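Local coordinates for protein alanyl-tRNA synthetase (Aquifex aeolicus, PDB 3G98) that joins alanine to its tRNA and, through the C-Ala domain crystallised here, brings editing and aminoacylation together on one tRNA, at residues 2-7 against 11-16; 48-53 against 75-80. All coordinates share one frame; numbering follows the deposited sequence.

Contact 1 of 2, residues 2-7 against 11-16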
ATOM      1  N   LYS A   2      -7.062   7.860  -5.181  1.00 28.32           N
ATOM      2  CA  LYS A   2      -8.288   8.131  -4.431  1.00 25.31           C
ATOM      3  C   LYS A   2      -8.066   8.288  -2.925  1.00 33.83           C
ATOM      4  O   LYS A   2      -7.057   7.857  -2.377  1.00 23.32           O
ATOM      5  CB  LYS A   2      -9.286   6.983  -4.640  1.00 32.65           C
ATOM      6  CG  LYS A   2     -10.157   7.094  -5.887  1.00 56.72           C
ATOM      7  CD  LYS A   2      -9.360   6.909  -7.167  1.00 55.26           C
ATOM      8  CE  LYS A   2     -10.274   6.632  -8.354  1.00 65.64           C
ATOM      9  NZ  LYS A   2     -11.129   7.797  -8.709  1.00 49.52           N
ATOM     10  N   GLU A   3      -9.047   8.876  -2.257  1.00 28.31           N
ATOM     11  CA  GLU A   3      -9.023   8.993  -0.809  1.00 27.23           C
ATOM     12  C   GLU A   3     -10.351   8.521  -0.235  1.00 36.42           C
ATOM     13  O   GLU A   3     -11.418   8.912  -0.709  1.00 29.30           O
ATOM     14  CB  GLU A   3      -8.754  10.440  -0.387  1.00 32.44           C
ATOM     15  CG  GLU A   3      -8.964  10.685   1.098  1.00 41.56           C
ATOM     16  CD  GLU A   3      -8.652  12.108   1.513  1.00 38.46           C
ATOM     17  OE1 GLU A   3      -8.001  12.831   0.731  1.00 32.30           O
ATOM     18  OE2 GLU A   3      -9.060  12.501   2.627  1.00 34.50           O
ATOM     19  N   GLU A   4     -10.274   7.679   0.787  1.00 28.03           N
ATOM     20  CA  GLU A   4     -11.455   7.126   1.432  1.00 32.53           C
ATOM     21  C   GLU A   4     -11.202   6.837   2.906  1.00 36.04           C
ATOM     22  O   GLU A   4     -10.222   6.183   3.256  1.00 25.76           O
ATOM     23  CB  GLU A   4     -11.861   5.826   0.737  1.00 31.52           C
ATOM     24  CG  GLU A   4     -13.017   5.108   1.414  1.00 40.07           C
ATOM     25  CD  GLU A   4     -13.449   3.855   0.675  1.00 42.39           C
ATOM     26  OE1 GLU A   4     -13.038   3.669  -0.493  1.00 32.23           O
ATOM     27  OE2 GLU A   4     -14.204   3.059   1.267  1.00 35.37           O
ATOM     28  N   ASN A   5     -12.084   7.313   3.779  1.00 23.53           N
ATOM     29  CA  ASN A   5     -11.981   6.937   5.181  1.00 19.34           C
ATOM     30  C   ASN A   5     -12.473   5.513   5.397  1.00 25.35           C
ATOM     31  O   ASN A   5     -13.525   5.127   4.885  1.00 27.54           O
ATOM     32  CB  ASN A   5     -12.735   7.926   6.074  1.00 21.60           C
ATOM     33  CG  ASN A   5     -12.080   9.291   6.094  1.00 28.26           C
ATOM     34  OD1 ASN A   5     -10.853   9.401   6.024  1.00 33.21           O
ATOM     35  ND2 ASN A   5     -12.891  10.339   6.165  1.00 45.37           N
ATOM     36  N   VAL A   6     -11.691   4.730   6.131  1.00 23.85           N
ATOM     37  CA  VAL A   6     -12.050   3.355   6.464  1.00 34.82           C
ATOM     38  C   VAL A   6     -11.784   3.125   7.942  1.00 35.93           C
ATOM     39  O   VAL A   6     -10.634   3.150   8.394  1.00 32.66           O
ATOM     40  CB  VAL A   6     -11.252   2.314   5.645  1.00 29.46           C
ATOM     41  CG1 VAL A   6     -11.728   0.905   5.975  1.00 40.23           C
ATOM     42  CG2 VAL A   6     -11.366   2.588   4.154  1.00 28.98           C
ATOM     43  N   GLY A   7     -12.849   2.895   8.697  1.00 37.81           N
ATOM     44  CA  GLY A   7     -12.726   2.808  10.139  1.00 38.33           C
ATOM     45  C   GLY A   7     -12.163   4.119  10.645  1.00 26.02           C
ATOM     46  O   GLY A   7     -12.633   5.187  10.268  1.00 28.76           O
ATOM     47  N   LEU A  11      -7.557   6.212   3.966  1.00 23.71           N
ATOM     48  CA  LEU A  11      -6.838   5.430   2.963  1.00 24.65           C
ATOM     49  C   LEU A  11      -6.620   6.218   1.678  1.00 23.48           C
ATOM     50  O   LEU A  11      -7.565   6.750   1.101  1.00 25.91           O
ATOM     51  CB  LEU A  11      -7.578   4.124   2.657  1.00 23.10           C
ATOM     52  CG  LEU A  11      -6.947   3.246   1.569  1.00 19.89           C
ATOM     53  CD1 LEU A  11      -5.568   2.765   1.985  1.00 20.60           C
ATOM     54  CD2 LEU A  11      -7.853   2.056   1.240  1.00 22.24           C
ATOM     55  N   HIS A  12      -5.360   6.307   1.257  1.00 19.93           N
ATOM     56  CA  HIS A  12      -4.995   6.896  -0.030  1.00 25.95           C
ATOM     57  C   HIS A  12      -4.452   5.783  -0.921  1.00 23.06           C
ATOM     58  O   HIS A  12      -3.509   5.068  -0.548  1.00 23.98           O
ATOM     59  CB  HIS A  12      -3.927   7.985   0.145  1.00 27.54           C
ATOM     60  CG  HIS A  12      -4.298   9.039   1.138  1.00 28.29           C
ATOM     61  ND1 HIS A  12      -5.052  10.145   0.801  1.00 27.29           N
ATOM     62  CD2 HIS A  12      -4.032   9.153   2.461  1.00 31.66           C
ATOM     63  CE1 HIS A  12      -5.235  10.893   1.876  1.00 33.70           C
ATOM     64  NE2 HIS A  12      -4.626  10.314   2.896  1.00 31.23           N
ATOM     65  N   TYR A  13      -5.035   5.618  -2.098  1.00 19.31           N
ATOM     66  CA  TYR A  13      -4.618   4.512  -2.940  1.00 17.00           C
ATOM     67  C   TYR A  13      -4.715   4.794  -4.417  1.00 25.66           C
ATOM     68  O   TYR A  13      -5.527   5.608  -4.868  1.00 22.45           O
ATOM     69  CB  TYR A  13      -5.387   3.231  -2.586  1.00 22.53           C
ATOM     70  CG  TYR A  13      -6.848   3.275  -2.978  1.00 21.71           C
ATOM     71  CD1 TYR A  13      -7.263   2.814  -4.221  1.00 24.48           C
ATOM     72  CD2 TYR A  13      -7.809   3.791  -2.111  1.00 20.55           C
ATOM     73  CE1 TYR A  13      -8.604   2.861  -4.596  1.00 24.32           C
ATOM     74  CE2 TYR A  13      -9.153   3.841  -2.472  1.00 27.42           C
ATOM     75  CZ  TYR A  13      -9.540   3.373  -3.716  1.00 31.67           C
ATOM     76  OH  TYR A  13     -10.865   3.419  -4.085  1.00 35.64           O
ATOM     77  N   GLY A  14      -3.883   4.098  -5.178  1.00 22.68           N
ATOM     78  CA  GLY A  14      -3.920   4.235  -6.622  1.00 24.27           C
ATOM     79  C   GLY A  14      -2.814   3.450  -7.275  1.00 21.52           C
ATOM     80  O   GLY A  14      -1.810   3.123  -6.640  1.00 24.11           O
ATOM     81  N   VAL A  15      -2.991   3.133  -8.549  1.00 20.75           N
ATOM     82  CA  VAL A  15      -1.939   2.449  -9.285  1.00 17.56           C
ATOM     83  C   VAL A  15      -1.542   3.324 -10.463  1.00 20.67           C
ATOM     84  O   VAL A  15      -2.403   3.881 -11.152  1.00 24.24           O
ATOM     85  CB  VAL A  15      -2.394   1.042  -9.769  1.00 25.37           C
ATOM     86  CG1 VAL A  15      -3.752   1.121 -10.444  1.00 31.17           C
ATOM     87  CG2 VAL A  15      -1.360   0.438 -10.694  1.00 27.98           C
ATOM     88  N   PHE A  16      -0.235   3.485 -10.650  1.00 21.61           N
ATOM     89  CA  PHE A  16       0.308   4.373 -11.659  1.00 28.52           C
ATOM     90  C   PHE A  16       0.981   3.531 -12.732  1.00 26.99           C
ATOM     91  O   PHE A  16       1.332   2.386 -12.494  1.00 28.76           O
ATOM     92  CB  PHE A  16       1.351   5.306 -11.031  1.00 24.48           C
ATOM     93  CG  PHE A  16       0.805   6.187  -9.939  1.00 25.85           C
ATOM     94  CD1 PHE A  16       0.804   5.764  -8.617  1.00 29.83           C
ATOM     95  CD2 PHE A  16       0.294   7.438 -10.237  1.00 30.18           C
ATOM     96  CE1 PHE A  16       0.305   6.578  -7.609  1.00 25.67           C
ATOM     97  CE2 PHE A  16      -0.214   8.261  -9.236  1.00 38.42           C
ATOM     98  CZ  PHE A  16      -0.210   7.829  -7.919  1.00 31.20           C
TER
HETATM   99  O   HOH W   1      -5.553  10.122  -1.806  1.00 35.51           O
HETATM  100  O   HOH W   2     -12.501   4.813  -2.832  1.00 25.63           O
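K2 O is gripped by three groups: Y13 N donates to K2 O at 3.0 Å and H12 CA sends a C-H toward K2 O from 3.3 Å, close together on one flank, while water 1, well away from Y13 N, adds a weak bond and also reaches H12 ND1. This is an antiparallel β hairpin of strands 2-6 and 9-17 at one edge of the sheet, with 2-6 outermost. K2-Y13 and E4-L11 are hydrogen-bonded pairs, and E3-H12 between them is a non-hydrogen-bonded one. The bond returning from K2 N to Y13 O is short, 2.7 Å, and nearly straight at 166°.

K2, E4, L11 and Y13 share one face, where V102 and K106 of helix 98-110 touch Y13. The Y13 ring, its CG wedged between backbone N and carbonyl carbon (chi1 70°), receives K2 CB over one face, 3.7 Å from CZ, in a CH-pi contact. Tyrosine suits this half-open place: its ring packs on a lysine stem while OH, through water 2, reaches E4 OE1, which also salt-bridges K106.

Polar side chains fit the more exposed E3-H12 face, where H12 NE2 bonds weakly to D38. The two run side by side, E3 OE1 near the imidazole plane at its edge, 3.6 Å from H12 CE1.

Contact 2 of 2, residues 48-53 against 75-80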
ATOM      1  N   ASP A  48       3.667  -6.304 -17.408  1.00 22.17           N
ATOM      2  CA  ASP A  48       2.998  -7.394 -16.702  1.00 28.09           C
ATOM      3  C   ASP A  48       3.503  -7.576 -15.272  1.00 29.63           C
ATOM      4  O   ASP A  48       3.201  -8.578 -14.614  1.00 23.35           O
ATOM      5  CB  ASP A  48       3.110  -8.698 -17.496  1.00 41.16           C
ATOM      6  CG  ASP A  48       2.145  -8.751 -18.667  1.00 52.57           C
ATOM      7  OD1 ASP A  48       1.062  -8.123 -18.582  1.00 44.84           O
ATOM      8  OD2 ASP A  48       2.467  -9.423 -19.670  1.00 44.81           O
ATOM      9  N   LYS A  49       4.266  -6.599 -14.790  1.00 29.27           N
ATOM     10  CA  LYS A  49       4.739  -6.622 -13.412  1.00 22.66           C
ATOM     11  C   LYS A  49       4.115  -5.481 -12.619  1.00 29.61           C
ATOM     12  O   LYS A  49       3.694  -4.468 -13.190  1.00 26.63           O
ATOM     13  CB  LYS A  49       6.266  -6.522 -13.364  1.00 32.17           C
ATOM     14  CG  LYS A  49       6.978  -7.656 -14.093  1.00 42.22           C
ATOM     15  CD  LYS A  49       6.482  -9.016 -13.610  1.00 48.27           C
ATOM     16  CE  LYS A  49       7.088 -10.153 -14.426  1.00 49.05           C
ATOM     17  NZ  LYS A  49       8.571 -10.138 -14.362  1.00 50.22           N
ATOM     18  N   ILE A  50       4.062  -5.642 -11.301  1.00 22.79           N
ATOM     19  CA  ILE A  50       3.576  -4.570 -10.450  1.00 20.74           C
ATOM     20  C   ILE A  50       4.420  -4.452  -9.166  1.00 21.49           C
ATOM     21  O   ILE A  50       4.730  -5.443  -8.502  1.00 25.41           O
ATOM     22  CB  ILE A  50       2.061  -4.740 -10.137  1.00 20.11           C
ATOM     23  CG1 ILE A  50       1.540  -3.600  -9.264  1.00 21.39           C
ATOM     24  CG2 ILE A  50       1.781  -6.100  -9.467  1.00 25.70           C
ATOM     25  CD1 ILE A  50       0.016  -3.506  -9.273  1.00 20.67           C
ATOM     26  N   ASN A  51       4.817  -3.229  -8.854  1.00 17.80           N
ATOM     27  CA  ASN A  51       5.529  -2.940  -7.618  0.50 19.73           C
ATOM     28  C   ASN A  51       4.577  -2.162  -6.725  1.00 19.24           C
ATOM     29  O   ASN A  51       3.812  -1.341  -7.214  1.00 21.88           O
ATOM     30  CB  ASN A  51       6.794  -2.122  -7.917  0.50 21.33           C
ATOM     31  CG  ASN A  51       7.638  -1.867  -6.678  0.50 18.32           C
ATOM     32  OD1 ASN A  51       7.325  -0.998  -5.868  0.50 19.34           O
ATOM     33  ND2 ASN A  51       8.729  -2.619  -6.537  0.50 19.84           N
ATOM     34  N   PHE A  52       4.617  -2.422  -5.423  1.00 19.73           N
ATOM     35  CA  PHE A  52       3.654  -1.798  -4.533  1.00 19.92           C
ATOM     36  C   PHE A  52       4.251  -1.444  -3.167  1.00 20.31           C
ATOM     37  O   PHE A  52       5.208  -2.069  -2.705  1.00 18.26           O
ATOM     38  CB  PHE A  52       2.409  -2.685  -4.379  1.00 17.40           C
ATOM     39  CG  PHE A  52       2.718  -4.110  -4.053  1.00 21.37           C
ATOM     40  CD1 PHE A  52       3.003  -5.025  -5.068  1.00 24.59           C
ATOM     41  CD2 PHE A  52       2.758  -4.539  -2.732  1.00 27.30           C
ATOM     42  CE1 PHE A  52       3.302  -6.339  -4.781  1.00 25.72           C
ATOM     43  CE2 PHE A  52       3.068  -5.860  -2.428  1.00 26.43           C
ATOM     44  CZ  PHE A  52       3.342  -6.764  -3.458  1.00 26.50           C
ATOM     45  N   VAL A  53       3.664  -0.437  -2.535  1.00 19.70           N
ATOM     46  CA  VAL A  53       4.157   0.077  -1.268  1.00 17.48           C
ATOM     47  C   VAL A  53       2.985   0.334  -0.326  1.00 22.23           C
ATOM     48  O   VAL A  53       1.916   0.784  -0.749  1.00 21.67           O
ATOM     49  CB  VAL A  53       4.893   1.416  -1.465  1.00 20.51           C
ATOM     50  CG1 VAL A  53       5.245   2.052  -0.108  1.00 21.54           C
ATOM     51  CG2 VAL A  53       6.149   1.237  -2.348  1.00 24.24           C
ATOM     52  N   LYS A  75       0.126 -11.142  -1.559  1.00 20.22           N
ATOM     53  CA  LYS A  75      -0.424 -12.430  -1.981  1.00 22.23           C
ATOM     54  C   LYS A  75      -1.414 -12.273  -3.139  1.00 31.39           C
ATOM     55  O   LYS A  75      -1.352 -13.012  -4.124  1.00 23.13           O
ATOM     56  CB  LYS A  75      -1.096 -13.144  -0.804  1.00 27.20           C
ATOM     57  CG  LYS A  75      -1.843 -14.401  -1.198  1.00 32.66           C
ATOM     58  CD  LYS A  75      -2.302 -15.152   0.037  1.00 45.00           C
ATOM     59  CE  LYS A  75      -2.881 -16.509  -0.324  1.00 47.91           C
ATOM     60  NZ  LYS A  75      -3.195 -17.267   0.911  1.00 37.74           N
ATOM     61  N   VAL A  76      -2.321 -11.309  -3.013  1.00 24.06           N
ATOM     62  CA  VAL A  76      -3.309 -11.016  -4.059  1.00 27.24           C
ATOM     63  C   VAL A  76      -2.646 -10.611  -5.381  1.00 24.74           C
ATOM     64  O   VAL A  76      -3.098 -10.989  -6.468  1.00 23.07           O
ATOM     65  CB  VAL A  76      -4.300  -9.926  -3.587  1.00 26.96           C
ATOM     66  CG1 VAL A  76      -5.209  -9.491  -4.712  1.00 18.85           C
ATOM     67  CG2 VAL A  76      -5.115 -10.441  -2.397  1.00 29.72           C
ATOM     68  N   LEU A  77      -1.549  -9.869  -5.281  1.00 21.27           N
ATOM     69  CA  LEU A  77      -0.837  -9.375  -6.455  1.00 23.96           C
ATOM     70  C   LEU A  77       0.199 -10.385  -6.961  1.00 24.84           C
ATOM     71  O   LEU A  77       1.031 -10.052  -7.806  1.00 23.54           O
ATOM     72  CB  LEU A  77      -0.174  -8.029  -6.131  1.00 20.98           C
ATOM     73  CG  LEU A  77      -1.158  -6.904  -5.806  1.00 18.71           C
ATOM     74  CD1 LEU A  77      -0.404  -5.643  -5.401  1.00 24.12           C
ATOM     75  CD2 LEU A  77      -2.045  -6.627  -7.021  1.00 18.08           C
ATOM     76  N   LYS A  78       0.121 -11.616  -6.453  1.00 20.85           N
ATOM     77  CA  LYS A  78       1.046 -12.692  -6.812  1.00 24.05           C
ATOM     78  C   LYS A  78       2.484 -12.240  -6.582  1.00 28.17           C
ATOM     79  O   LYS A  78       3.330 -12.307  -7.481  1.00 21.75           O
ATOM     80  CB  LYS A  78       0.829 -13.137  -8.266  1.00 22.98           C
ATOM     81  CG  LYS A  78      -0.600 -13.608  -8.559  1.00 29.50           C
ATOM     82  CD  LYS A  78      -0.920 -14.880  -7.785  1.00 50.43           C
ATOM     83  CE  LYS A  78      -2.259 -15.469  -8.211  1.00 50.64           C
ATOM     84  NZ  LYS A  78      -2.482 -16.786  -7.535  1.00 54.78           N
ATOM     85  N   GLY A  79       2.741 -11.752  -5.370  1.00 23.37           N
ATOM     86  CA  GLY A  79       4.063 -11.278  -5.000  1.00 27.20           C
ATOM     87  C   GLY A  79       4.293 -11.330  -3.500  1.00 31.32           C
ATOM     88  O   GLY A  79       3.509 -11.920  -2.752  1.00 34.77           O
ATOM     89  N   GLY A  80       5.381 -10.713  -3.059  1.00 30.00           N
ATOM     90  CA  GLY A  80       5.735 -10.730  -1.650  1.00 30.53           C
ATOM     91  C   GLY A  80       5.862  -9.324  -1.136  1.00 33.92           C
ATOM     92  O   GLY A  80       5.182  -8.422  -1.618  1.00 37.44           O
TER
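F52 reaches from strand 49-56 toward the end of helix 66-76, and L77 comes to meet it from the opposite direction. From F52 CB the ring is set by a first torsion of 50°, which places CG between the backbone N and the carbonyl carbon. F52 CG then lies 3.7 Å from L77 CD1, and the next ring atom, F52 CD1, approaches the same methyl to 3.5 Å. Farther out, F52 CE1 meets both L77 CD1 and L77 CB, the latter at 4.1 Å. The methyl therefore rides over one face of the ring, offset toward the rim, as a CH-pi contact, its carbon 25° off the ring normal.

At the tip the partner changes from hydrocarbon to carbonyl: F52 CZ is 3.1 Å from G80 O. That oxygen is buried and has no hydrogen-bonding partner in the model. Glycine suits position 79, because a CB there would point toward the strand and come close to F52 CE1.

I50 lies two residues earlier on the same side of the strand, and its CG2 adds a looser apolar touch, 4.3 Å from L77 CB. A branched aliphatic chain suits this buried place, where A43 and P95 also touch it. Leucine at 77 likewise fills its place with hydrocarbon, packing on A101 of helix 98-110 as well.

L77 is the first residue to leave helical geometry. K78 follows with positive phi, 54°, and its N bonds to K75 O, while its exposed side chain leads away from the strand. With G79 N bonded to G74 O, this is a Schellman motif, a helix C-terminal cap that here lays its apolar residue against the buried face of a β-sheet.

How the contacts relate
From the N terminus the chain forms contact 1 almost at once: 2-7 turns back through three residues and 11-16 closes the hairpin. Helix 21-31 and strand 38-46 follow before 48-53 opens contact 2, whose larger loop, 21 residues including most of helix 66-76, closes at 75-80. The two loops come in series and neither encloses nor crosses the other. The centres of contact 1 and contact 2 are about 17 Å apart, on opposite sides of the chain's centre. Both reach one mixed sheet, in which strand 38-46 separates 9-17 from 49-56. Contact 1 joins neighbouring strands at the sheet's edge, whereas contact 2 ties an inner strand to a helix end; helix 98-110 touches side chains of both.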